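Local coordinates for protein ATPase associated with various cellular activities, AAA_5 (PDB 6N0S) that serves as McrB of a restriction system, its N-terminal EVE-like domain probably binding DNA and the rest of the protein probably hydrolysing ATP, at residues A[69-73]-A[146-152]; A[37-41]-A[163-167]; A[11-17]-A[54-60]; A[29-35]-A[131-137]. All coordinates share one frame; numbering follows the deposited sequence.

Interaction 1: residues A[69-73]-A[146-152]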
# COMPACT_ATOMS: atom_id res chain seq x y z
N LEU A 69 -4.91 12.35 10.93
CA LEU A 69 -4.84 12.18 9.49
C LEU A 69 -5.82 11.12 8.98
O LEU A 69 -5.68 10.63 7.85
CB LEU A 69 -3.40 11.85 9.09
CG LEU A 69 -2.38 12.96 9.42
CD1 LEU A 69 -0.94 12.49 9.23
CD2 LEU A 69 -2.64 14.22 8.58
N GLY A 70 -6.82 10.78 9.79
CA GLY A 70 -7.82 9.83 9.33
C GLY A 70 -8.54 10.32 8.08
O GLY A 70 -8.80 11.51 7.91
N LYS A 71 -8.88 9.38 7.21
CA LYS A 71 -9.57 9.68 5.95
C LYS A 71 -8.87 10.79 5.18
O LYS A 71 -9.46 11.83 4.87
CB LYS A 71 -11.04 10.04 6.22
CG LYS A 71 -11.91 8.87 6.62
CD LYS A 71 -13.35 9.30 6.90
CE LYS A 71 -14.34 8.24 6.47
NZ LYS A 71 -14.25 8.03 5.00
N THR A 72 -7.60 10.56 4.86
CA THR A 72 -6.85 11.53 4.06
C THR A 72 -5.85 10.79 3.20
O THR A 72 -5.37 9.70 3.54
CB THR A 72 -6.15 12.60 4.94
OG1 THR A 72 -4.84 12.17 5.30
CG2 THR A 72 -6.91 12.83 6.20
N PHE A 73 -5.54 11.39 2.06
CA PHE A 73 -4.44 10.93 1.22
C PHE A 73 -3.22 11.74 1.64
O PHE A 73 -3.25 12.97 1.59
CB PHE A 73 -4.78 11.13 -0.26
CG PHE A 73 -6.05 10.45 -0.67
CD1 PHE A 73 -7.25 11.10 -0.54
CD2 PHE A 73 -6.03 9.17 -1.16
CE1 PHE A 73 -8.44 10.49 -0.91
CE2 PHE A 73 -7.23 8.54 -1.55
CZ PHE A 73 -8.42 9.19 -1.39
N PRO A 146 -2.37 17.68 3.36
CA PRO A 146 -3.08 16.40 3.25
C PRO A 146 -4.40 16.58 2.52
O PRO A 146 -5.17 17.52 2.77
CB PRO A 146 -3.27 15.96 4.71
CG PRO A 146 -2.16 16.67 5.46
CD PRO A 146 -1.99 18.00 4.75
N VAL A 147 -4.66 15.69 1.58
CA VAL A 147 -5.91 15.73 0.83
C VAL A 147 -6.97 14.97 1.62
O VAL A 147 -6.95 13.74 1.69
CB VAL A 147 -5.72 15.16 -0.57
CG1 VAL A 147 -6.98 15.30 -1.35
CG2 VAL A 147 -4.60 15.87 -1.29
N LYS A 148 -7.92 15.70 2.19
CA LYS A 148 -9.00 15.07 2.94
C LYS A 148 -9.94 14.38 1.96
O LYS A 148 -10.15 14.86 0.83
CB LYS A 148 -9.76 16.11 3.78
CG LYS A 148 -8.95 16.88 4.86
CD LYS A 148 -9.05 16.22 6.26
CE LYS A 148 -7.99 16.74 7.26
NZ LYS A 148 -8.28 18.10 7.83
N TYR A 149 -10.48 13.24 2.38
CA TYR A 149 -11.44 12.49 1.57
C TYR A 149 -12.59 13.38 1.11
O TYR A 149 -13.01 13.32 -0.06
CB TYR A 149 -11.96 11.33 2.40
CG TYR A 149 -13.17 10.64 1.81
CD1 TYR A 149 -13.12 10.07 0.55
CD2 TYR A 149 -14.37 10.56 2.52
CE1 TYR A 149 -14.23 9.45 0.00
CE2 TYR A 149 -15.48 9.94 1.99
CZ TYR A 149 -15.42 9.38 0.73
OH TYR A 149 -16.53 8.75 0.19
N ASP A 150 -13.12 14.21 2.01
CA ASP A 150 -14.24 15.07 1.65
C ASP A 150 -13.93 15.97 0.46
O ASP A 150 -14.86 16.39 -0.24
CB ASP A 150 -14.64 15.91 2.87
CG ASP A 150 -15.97 16.60 2.67
OD1 ASP A 150 -17.00 15.89 2.61
OD2 ASP A 150 -15.97 17.84 2.57
N GLN A 151 -12.66 16.25 0.18
CA GLN A 151 -12.33 17.07 -0.98
C GLN A 151 -12.53 16.34 -2.30
O GLN A 151 -12.62 16.99 -3.34
CB GLN A 151 -10.87 17.54 -0.91
CG GLN A 151 -10.55 18.63 0.12
CD GLN A 151 -9.05 18.88 0.23
OE1 GLN A 151 -8.40 18.37 1.14
NE2 GLN A 151 -8.49 19.63 -0.72
N VAL A 152 -12.55 15.00 -2.30
CA VAL A 152 -12.60 14.27 -3.56
C VAL A 152 -13.67 13.18 -3.51
O VAL A 152 -13.69 12.29 -4.36
CB VAL A 152 -11.24 13.67 -3.92
CG1 VAL A 152 -10.24 14.76 -4.11
CG2 VAL A 152 -10.75 12.69 -2.84
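F73 and V147 form a hydrogen-bonded antiparallel pair, with T72 and K148 as the non-hydrogen-bonded pair beside them. They join strand 72-80 to strand 138-148, an outermost strand of the five-stranded mixed sheet in this EVE-like domain. K71 and T72 both face I61 on the other neighbouring strand, which makes a G1 beta bulge. The F73 side is the tight one. F73 N bonds to V147 O at 2.8 Å, and V147 N returns a bond of 3.1 Å to F73 O. CG of F73 lies beside its own backbone N (chi1 -56°), and the ring then reaches V152, with CE1 3.7 Å from CG2. The V147 oxygen sits at the ring edge, while I58 and Y60 of strand 54-61 also touch this ring. The solvent side is looser. K148 is exposed there, and L69 adds only a methyl contact to the P146 ring, CD2 to CG 4.0 Å. T72 OG1 donates to L69 O at 3.1 Å and so ties the turn to the strand. A valine in place of T72 would probably leave L69 O without that donor and let the turn shift. Past the bulge, Y149 N bonds to K71 O at 3.0 Å. K71 and Y149 point the same way, and the K71 NZ ends 3.5 Å from Y149 CD2.

Interaction 2: residues A[37-41]-A[163-167]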
# COMPACT_ATOMS: atom_id res chain seq x y z
N LYS A 37 -5.33 -13.25 0.90
CA LYS A 37 -6.27 -12.22 1.32
C LYS A 37 -6.49 -11.13 0.27
O LYS A 37 -7.47 -10.39 0.38
CB LYS A 37 -5.79 -11.54 2.61
CG LYS A 37 -5.78 -12.43 3.83
CD LYS A 37 -7.11 -12.35 4.61
CE LYS A 37 -7.16 -13.28 5.83
NZ LYS A 37 -6.18 -12.87 6.90
N HIS A 38 -5.59 -10.96 -0.69
CA HIS A 38 -5.70 -9.84 -1.63
C HIS A 38 -5.33 -10.32 -3.03
O HIS A 38 -4.56 -9.70 -3.76
CB HIS A 38 -4.83 -8.68 -1.18
CG HIS A 38 -5.21 -8.17 0.17
ND1 HIS A 38 -6.33 -7.41 0.38
CD2 HIS A 38 -4.66 -8.40 1.38
CE1 HIS A 38 -6.43 -7.14 1.67
NE2 HIS A 38 -5.43 -7.73 2.30
N ALA A 39 -5.87 -11.48 -3.40
CA ALA A 39 -5.35 -12.18 -4.56
C ALA A 39 -5.57 -11.37 -5.83
O ALA A 39 -4.65 -11.22 -6.64
CB ALA A 39 -5.99 -13.56 -4.70
N SER A 40 -6.79 -10.88 -6.05
CA SER A 40 -7.03 -10.14 -7.29
C SER A 40 -6.31 -8.79 -7.31
O SER A 40 -5.97 -8.28 -8.39
CB SER A 40 -8.53 -9.95 -7.51
OG SER A 40 -9.07 -8.98 -6.64
N GLU A 41 -6.10 -8.19 -6.14
CA GLU A 41 -5.34 -6.93 -6.04
C GLU A 41 -3.88 -7.15 -6.37
O GLU A 41 -3.30 -6.44 -7.21
CB GLU A 41 -5.48 -6.36 -4.64
CG GLU A 41 -6.91 -5.89 -4.34
CD GLU A 41 -7.35 -5.98 -2.87
OE1 GLU A 41 -6.70 -5.37 -1.96
OE2 GLU A 41 -8.39 -6.64 -2.64
N GLY A 163 -12.72 -3.27 2.74
CA GLY A 163 -11.95 -4.50 2.87
C GLY A 163 -10.80 -4.65 1.91
O GLY A 163 -10.31 -5.77 1.73
N ARG A 164 -10.40 -3.58 1.23
CA ARG A 164 -9.33 -3.66 0.25
C ARG A 164 -8.04 -3.14 0.83
O ARG A 164 -8.04 -2.30 1.72
CB ARG A 164 -9.68 -2.83 -0.99
CG ARG A 164 -10.99 -3.24 -1.67
CD ARG A 164 -10.84 -4.49 -2.43
NE ARG A 164 -12.06 -4.81 -3.16
CZ ARG A 164 -12.19 -5.91 -3.91
NH1 ARG A 164 -11.17 -6.78 -3.99
NH2 ARG A 164 -13.33 -6.16 -4.54
N TYR A 165 -6.93 -3.57 0.23
CA TYR A 165 -5.62 -3.03 0.54
C TYR A 165 -5.07 -2.19 -0.61
O TYR A 165 -4.57 -1.09 -0.39
CB TYR A 165 -4.63 -4.17 0.90
CG TYR A 165 -3.18 -3.72 1.07
CD1 TYR A 165 -2.84 -2.66 1.90
CD2 TYR A 165 -2.16 -4.35 0.37
CE1 TYR A 165 -1.54 -2.26 2.03
CE2 TYR A 165 -0.86 -3.94 0.49
CZ TYR A 165 -0.55 -2.90 1.33
OH TYR A 165 0.75 -2.48 1.45
N LEU A 166 -5.15 -2.67 -1.84
CA LEU A 166 -4.72 -1.92 -3.02
C LEU A 166 -5.86 -1.82 -4.01
O LEU A 166 -6.46 -2.84 -4.37
CB LEU A 166 -3.53 -2.60 -3.69
CG LEU A 166 -2.30 -2.73 -2.81
CD1 LEU A 166 -1.29 -3.74 -3.39
CD2 LEU A 166 -1.70 -1.35 -2.68
N VAL A 167 -6.18 -0.60 -4.43
CA VAL A 167 -7.26 -0.43 -5.41
C VAL A 167 -6.78 0.42 -6.58
O VAL A 167 -5.99 1.36 -6.40
CB VAL A 167 -8.51 0.20 -4.76
CG1 VAL A 167 -9.12 -0.77 -3.72
CG2 VAL A 167 -8.16 1.53 -4.11
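E41 reaches from the first turn of helix 39-52 to the backbone of Y165 and L166. Its CG stands beside the backbone N (chi1 -68°) and the chain is extended beyond it, which carries the carboxylate across to the other segment. OE1 accepts from Y165 N at 2.8 Å on its syn side and from L166 N at 3.1 Å on its anti side. Both donors come from the same face of the carboxylate. OE2 forms a salt bridge with R164, NH1 at 3.1 Å. R164 bends at chi2 (-75°), and E41 OE2 then lies in the guanidinium plane at its edge. The two flat groups are steeply turned, 72° apart. These grips on a buried acid would be expected to favour its ionised form. H38, at the N-cap position, adds a weak bond from ND1 to E41 OE1. Its ring receives Y165 CB over one face, 3.7 Å from CB to the ring centroid. The phenol ring of Y165 turns an edge toward that histidine face, an edge-to-face pair. Its OH bonds to E15. S40 lies close to a bound sulfate, probably from the crystallisation liquor. The arrangement joins a helix N-terminus to the start of an outermost sheet strand, 166-169, within the PUA-like fold.

Interaction 3: residues A[11-17]-A[54-60]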
# COMPACT_ATOMS: atom_id res chain seq x y z
N LYS A 11 -2.24 2.37 -14.27
CA LYS A 11 -0.95 2.91 -13.89
C LYS A 11 -1.00 3.53 -12.50
O LYS A 11 0.05 3.79 -11.92
CB LYS A 11 -0.48 3.94 -14.92
CG LYS A 11 1.01 4.32 -14.77
CD LYS A 11 1.48 5.34 -15.80
CE LYS A 11 2.93 5.76 -15.54
NZ LYS A 11 3.94 4.73 -15.99
N TYR A 12 -2.20 3.77 -11.96
CA TYR A 12 -2.39 4.51 -10.72
C TYR A 12 -3.18 3.64 -9.76
O TYR A 12 -4.26 3.16 -10.12
CB TYR A 12 -3.14 5.81 -11.00
CG TYR A 12 -2.44 6.59 -12.10
CD1 TYR A 12 -1.30 7.34 -11.81
CD2 TYR A 12 -2.89 6.54 -13.41
CE1 TYR A 12 -0.64 8.04 -12.80
CE2 TYR A 12 -2.24 7.24 -14.42
CZ TYR A 12 -1.12 7.98 -14.11
OH TYR A 12 -0.48 8.67 -15.09
N TRP A 13 -2.60 3.40 -8.56
CA TRP A 13 -3.22 2.59 -7.52
C TRP A 13 -3.18 3.35 -6.21
O TRP A 13 -2.33 4.24 -6.02
CB TRP A 13 -2.53 1.21 -7.35
CG TRP A 13 -2.74 0.29 -8.51
CD1 TRP A 13 -2.25 0.43 -9.76
CD2 TRP A 13 -3.55 -0.91 -8.52
NE1 TRP A 13 -2.69 -0.61 -10.55
CE2 TRP A 13 -3.48 -1.44 -9.80
CE3 TRP A 13 -4.29 -1.57 -7.55
CZ2 TRP A 13 -4.16 -2.62 -10.15
CZ3 TRP A 13 -4.91 -2.72 -7.87
CH2 TRP A 13 -4.87 -3.24 -9.17
N VAL A 14 -4.11 3.02 -5.31
CA VAL A 14 -4.16 3.55 -3.94
C VAL A 14 -3.88 2.43 -2.96
O VAL A 14 -4.45 1.34 -3.07
CB VAL A 14 -5.51 4.20 -3.62
CG1 VAL A 14 -5.61 4.57 -2.13
CG2 VAL A 14 -5.74 5.45 -4.47
N GLU A 15 -3.01 2.68 -2.01
CA GLU A 15 -2.79 1.80 -0.88
C GLU A 15 -3.66 2.29 0.27
O GLU A 15 -3.53 3.45 0.71
CB GLU A 15 -1.31 1.80 -0.46
CG GLU A 15 -0.99 0.82 0.69
CD GLU A 15 0.29 1.11 1.47
OE1 GLU A 15 0.62 2.28 1.73
OE2 GLU A 15 0.99 0.14 1.83
N ILE A 16 -4.51 1.41 0.80
CA ILE A 16 -5.43 1.72 1.88
C ILE A 16 -4.86 1.19 3.21
O ILE A 16 -4.61 -0.01 3.36
CB ILE A 16 -6.81 1.14 1.58
CG1 ILE A 16 -7.36 1.77 0.30
CG2 ILE A 16 -7.78 1.44 2.73
CD1 ILE A 16 -8.39 1.00 -0.29
N ASN A 17 -4.65 2.09 4.16
CA ASN A 17 -4.13 1.79 5.51
C ASN A 17 -5.28 2.06 6.49
O ASN A 17 -5.50 3.20 6.91
CB ASN A 17 -2.90 2.64 5.80
CG ASN A 17 -1.75 2.35 4.85
OD1 ASN A 17 -0.98 1.44 5.07
ND2 ASN A 17 -1.64 3.14 3.77
N GLU A 54 6.22 1.36 -14.64
CA GLU A 54 6.28 2.14 -13.41
C GLU A 54 4.87 2.55 -13.01
O GLU A 54 4.10 3.01 -13.86
CB GLU A 54 7.18 3.36 -13.63
CG GLU A 54 7.26 4.29 -12.44
CD GLU A 54 8.31 5.41 -12.59
OE1 GLU A 54 9.42 5.16 -13.12
OE2 GLU A 54 8.01 6.54 -12.16
N LEU A 55 4.49 2.33 -11.76
CA LEU A 55 3.18 2.73 -11.28
C LEU A 55 3.31 3.87 -10.28
O LEU A 55 4.33 4.00 -9.59
CB LEU A 55 2.44 1.55 -10.62
CG LEU A 55 2.34 0.21 -11.33
CD1 LEU A 55 1.69 -0.79 -10.43
CD2 LEU A 55 1.54 0.35 -12.63
N LYS A 56 2.28 4.71 -10.22
CA LYS A 56 2.18 5.75 -9.20
C LYS A 56 1.22 5.30 -8.09
O LYS A 56 0.07 4.93 -8.37
CB LYS A 56 1.69 7.07 -9.80
CG LYS A 56 2.42 7.54 -11.02
CD LYS A 56 3.72 8.23 -10.71
CE LYS A 56 4.88 7.66 -11.57
NZ LYS A 56 4.69 7.83 -13.03
N ILE A 57 1.68 5.36 -6.85
CA ILE A 57 0.91 4.90 -5.69
C ILE A 57 0.56 6.09 -4.83
O ILE A 57 1.45 6.82 -4.36
CB ILE A 57 1.70 3.86 -4.88
CG1 ILE A 57 2.23 2.75 -5.78
CG2 ILE A 57 0.84 3.30 -3.73
CD1 ILE A 57 1.22 1.93 -6.47
N ILE A 58 -0.71 6.30 -4.61
CA ILE A 58 -1.16 7.26 -3.61
C ILE A 58 -1.51 6.52 -2.33
O ILE A 58 -2.15 5.47 -2.36
CB ILE A 58 -2.36 8.06 -4.14
CG1 ILE A 58 -1.93 8.91 -5.34
CG2 ILE A 58 -2.90 8.92 -3.04
CD1 ILE A 58 -3.12 9.71 -5.91
N HIS A 59 -1.09 7.07 -1.20
CA HIS A 59 -1.21 6.42 0.11
C HIS A 59 -2.36 7.06 0.88
O HIS A 59 -2.38 8.27 1.12
CB HIS A 59 0.11 6.52 0.88
CG HIS A 59 1.24 5.81 0.19
ND1 HIS A 59 1.46 4.46 0.32
CD2 HIS A 59 2.17 6.26 -0.69
CE1 HIS A 59 2.49 4.11 -0.43
NE2 HIS A 59 2.93 5.18 -1.07
N TYR A 60 -3.33 6.23 1.26
CA TYR A 60 -4.54 6.65 1.96
C TYR A 60 -4.55 6.06 3.36
O TYR A 60 -4.15 4.91 3.58
CB TYR A 60 -5.78 6.17 1.17
CG TYR A 60 -7.10 6.35 1.89
CD1 TYR A 60 -7.76 7.56 1.86
CD2 TYR A 60 -7.68 5.31 2.58
CE1 TYR A 60 -8.97 7.73 2.50
CE2 TYR A 60 -8.89 5.46 3.22
CZ TYR A 60 -9.52 6.68 3.19
OH TYR A 60 -10.71 6.85 3.84
O HOH W 1 2.17 8.98 -14.79
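The H59 ring meets E15 at its edge: ND1 donates to OE1 at 2.7 Å, near the ring plane. I57 CG2 lies over one face of the same ring. The Y60 ring has I16 CG2 at its edge, 3.9 Å from CD2. The Y12 ring carries K11 CB over one face, and K56 CG approaches it obliquely, 3.6 Å from CE1. A water joins the Y12 hydroxyl to K56 NZ, the latter bond weak. E15 has CG anti to its backbone N (chi1 -177°), which takes the carboxylate to H59. N17 ND2 also donates to E15 OE1, at 3.2 Å; the two donors take opposite faces of the carboxylate plane. Y60 O is held twice by N17, through N and ND2. K11 NZ gives a bond of 2.7 Å to E54 O. The strands run parallel, from the K11 O bond with K56 N to the N17 bonds with Y60 O. The pair forms the middle of the mixed sheet, flanked by strands 72-80 and 166-169. S77 of the former bonds to H59 NE2. Helix 39-52 covers W13 and L55, and helix 171-178 covers Y12, K56 and I58 on the other face, its Y174 stacking on the Y12 ring.

Interaction 4: residues A[29-35]-A[131-137]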
# COMPACT_ATOMS: atom_id res chain seq x y z
N LEU A 29 7.32 3.19 1.84
CA LEU A 29 8.48 2.34 1.66
C LEU A 29 8.19 1.00 1.01
O LEU A 29 9.04 0.48 0.26
CB LEU A 29 9.14 2.09 3.02
CG LEU A 29 9.61 3.33 3.75
CD1 LEU A 29 10.22 2.88 5.09
CD2 LEU A 29 10.60 4.12 2.92
N THR A 30 7.06 0.39 1.32
CA THR A 30 6.73 -0.90 0.73
C THR A 30 5.23 -1.04 0.60
O THR A 30 4.46 -0.26 1.16
CB THR A 30 7.24 -2.10 1.54
OG1 THR A 30 6.50 -2.21 2.76
CG2 THR A 30 8.72 -1.99 1.85
N LEU A 31 4.86 -2.02 -0.21
CA LEU A 31 3.54 -2.62 -0.26
C LEU A 31 3.71 -4.09 0.04
O LEU A 31 4.55 -4.75 -0.57
CB LEU A 31 2.88 -2.48 -1.63
CG LEU A 31 2.79 -1.08 -2.25
CD1 LEU A 31 2.11 -1.18 -3.64
CD2 LEU A 31 2.05 -0.10 -1.37
N TRP A 32 2.90 -4.61 0.95
CA TRP A 32 3.04 -6.02 1.26
C TRP A 32 1.74 -6.50 1.88
O TRP A 32 0.96 -5.71 2.40
CB TRP A 32 4.23 -6.24 2.20
CG TRP A 32 4.01 -5.75 3.59
CD1 TRP A 32 4.28 -4.51 4.08
CD2 TRP A 32 3.50 -6.51 4.67
NE1 TRP A 32 3.95 -4.44 5.41
CE2 TRP A 32 3.47 -5.66 5.80
CE3 TRP A 32 3.05 -7.83 4.80
CZ2 TRP A 32 3.01 -6.09 7.04
CZ3 TRP A 32 2.59 -8.25 6.02
CH2 TRP A 32 2.57 -7.39 7.14
N GLY A 33 1.52 -7.80 1.80
CA GLY A 33 0.29 -8.37 2.29
C GLY A 33 0.28 -9.86 2.04
O GLY A 33 1.15 -10.42 1.37
N MSE A 34 -0.75 -10.50 2.58
CA MSE A 34 -0.92 -11.92 2.43
C MSE A 34 -1.67 -12.18 1.14
O MSE A 34 -2.75 -11.64 0.95
CB MSE A 34 -1.69 -12.51 3.61
CG MSE A 34 -1.89 -14.03 3.53
SE MSE A 34 -2.90 -14.71 5.11
CE MSE A 34 -1.88 -13.96 6.40
N ILE A 35 -1.10 -13.04 0.30
CA ILE A 35 -1.57 -13.19 -1.06
C ILE A 35 -3.03 -13.65 -1.07
O ILE A 35 -3.89 -13.00 -1.67
CB ILE A 35 -0.64 -14.14 -1.83
CG1 ILE A 35 0.70 -13.45 -2.05
CG2 ILE A 35 -1.25 -14.58 -3.17
CD1 ILE A 35 1.81 -14.32 -2.67
N ARG A 131 1.58 -17.34 2.35
CA ARG A 131 2.57 -16.64 1.55
C ARG A 131 2.22 -15.16 1.43
O ARG A 131 1.05 -14.77 1.43
CB ARG A 131 2.64 -17.21 0.13
CG ARG A 131 2.59 -18.73 0.05
CD ARG A 131 3.79 -19.33 0.74
NE ARG A 131 5.02 -18.86 0.09
CZ ARG A 131 6.22 -18.87 0.66
NH1 ARG A 131 6.37 -19.30 1.91
NH2 ARG A 131 7.26 -18.41 -0.01
N PHE A 132 3.26 -14.37 1.21
CA PHE A 132 3.22 -12.92 1.29
C PHE A 132 3.88 -12.32 0.06
O PHE A 132 4.87 -12.86 -0.43
CB PHE A 132 3.92 -12.42 2.58
CG PHE A 132 3.15 -12.70 3.80
CD1 PHE A 132 3.25 -13.93 4.45
CD2 PHE A 132 2.29 -11.76 4.30
CE1 PHE A 132 2.48 -14.20 5.54
CE2 PHE A 132 1.53 -12.03 5.43
CZ PHE A 132 1.62 -13.25 6.04
N PHE A 133 3.33 -11.22 -0.44
CA PHE A 133 3.96 -10.44 -1.50
C PHE A 133 4.63 -9.20 -0.92
O PHE A 133 4.25 -8.71 0.16
CB PHE A 133 2.94 -10.04 -2.60
CG PHE A 133 1.87 -9.08 -2.15
CD1 PHE A 133 2.09 -7.71 -2.16
CD2 PHE A 133 0.63 -9.54 -1.76
CE1 PHE A 133 1.08 -6.83 -1.78
CE2 PHE A 133 -0.37 -8.66 -1.38
CZ PHE A 133 -0.14 -7.31 -1.39
N LEU A 134 5.63 -8.69 -1.65
CA LEU A 134 6.38 -7.51 -1.27
C LEU A 134 6.79 -6.74 -2.51
O LEU A 134 7.45 -7.30 -3.38
CB LEU A 134 7.62 -7.89 -0.48
CG LEU A 134 8.58 -6.77 -0.06
CD1 LEU A 134 7.89 -5.75 0.75
CD2 LEU A 134 9.69 -7.41 0.71
N PHE A 135 6.46 -5.47 -2.55
CA PHE A 135 6.97 -4.54 -3.54
C PHE A 135 7.78 -3.46 -2.84
O PHE A 135 7.31 -2.88 -1.85
CB PHE A 135 5.84 -3.89 -4.34
CG PHE A 135 5.06 -4.86 -5.20
CD1 PHE A 135 5.60 -5.36 -6.36
CD2 PHE A 135 3.80 -5.26 -4.83
CE1 PHE A 135 4.90 -6.23 -7.17
CE2 PHE A 135 3.10 -6.14 -5.63
CZ PHE A 135 3.66 -6.62 -6.81
N ARG A 136 8.96 -3.18 -3.35
CA ARG A 136 9.75 -2.06 -2.86
C ARG A 136 9.38 -0.80 -3.64
O ARG A 136 9.45 -0.80 -4.87
CB ARG A 136 11.25 -2.36 -2.99
CG ARG A 136 11.73 -3.40 -1.99
CD ARG A 136 13.11 -3.90 -2.34
NE ARG A 136 13.91 -4.16 -1.15
CZ ARG A 136 13.99 -5.33 -0.53
NH1 ARG A 136 13.32 -6.38 -0.98
NH2 ARG A 136 14.77 -5.46 0.54
N LEU A 137 8.96 0.25 -2.92
CA LEU A 137 8.64 1.56 -3.47
C LEU A 137 9.86 2.47 -3.44
O LEU A 137 10.86 2.21 -2.77
CB LEU A 137 7.52 2.21 -2.65
CG LEU A 137 6.24 1.37 -2.55
CD1 LEU A 137 5.26 2.01 -1.59
CD2 LEU A 137 5.62 1.18 -3.93
O HOH W 2 11.90 1.00 0.02
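L29 starts the pairing, its O accepting from L137 N at 3.2 Å. A water also donates to L29 O and to L137 O. T30 follows, with CB against L134 CD1. L31 and F135 are a hydrogen-bonded pair; F135 N reaches L31 O at 2.8 Å. The L31 side chain crosses that of L137 at about a right angle, CD2 to CD1 3.8 Å. W32 points to the other face of the sheet, where F132 CD2 lies at the edge of its ring. Its NE1 bonds to the hydroxyl of Y116, and W92, L99 and I120 touch the indole. Strands 30-34 and 132-136 are neighbours in a three-stranded antiparallel sheet, with 132-136 in the middle; helices 92-105 and 110-124 pack on the W32 face. G33 comes next and meets F133. F133 holds CG between its backbone N and carbonyl carbon (chi1 66°), which lays the ring flat across G33. G33 N sits 3.6 Å above the ring plane, over its centre. G33 CA also lies over the ring, 4.1 Å from its centroid, a CH-pi contact; the ring's stacking partner is Y42. A serine in place of F133 would probably uncover the G33 backbone and leave Y42 without its stacking partner. M34, present as selenomethionine, bends at chi3, and its CE touches F132 CZ at 3.6 Å. I35 closes the pairing: its N bonds to R131 O at 3.0 Å, and CG1 meets the F133 ring at its edge, 3.9 Å from CD2.

Interactions 1, 2 and 3 all reach the five-stranded mixed sheet, while interaction 4 builds the smaller one. Interaction 3 is central. It touches interaction 1 where F73 CE2 meets Y60 CD1 at 3.6 Å. It meets interaction 2 through Y165 OH and E15 OE2, 2.7 Å apart. The same Y165 OH lies 3.1 Å from W32 N, so one hydroxyl links interactions 2, 3 and 4. Interactions 1 and 4 lie on opposite sides of the chain centre, their nearest atoms about 12 Å apart. A sulfate lies about 3 Å from the S40 side chain. W32 and E15 also have sulfate about 4 and 5 Å from their side chains, too far from S40 to be that ion.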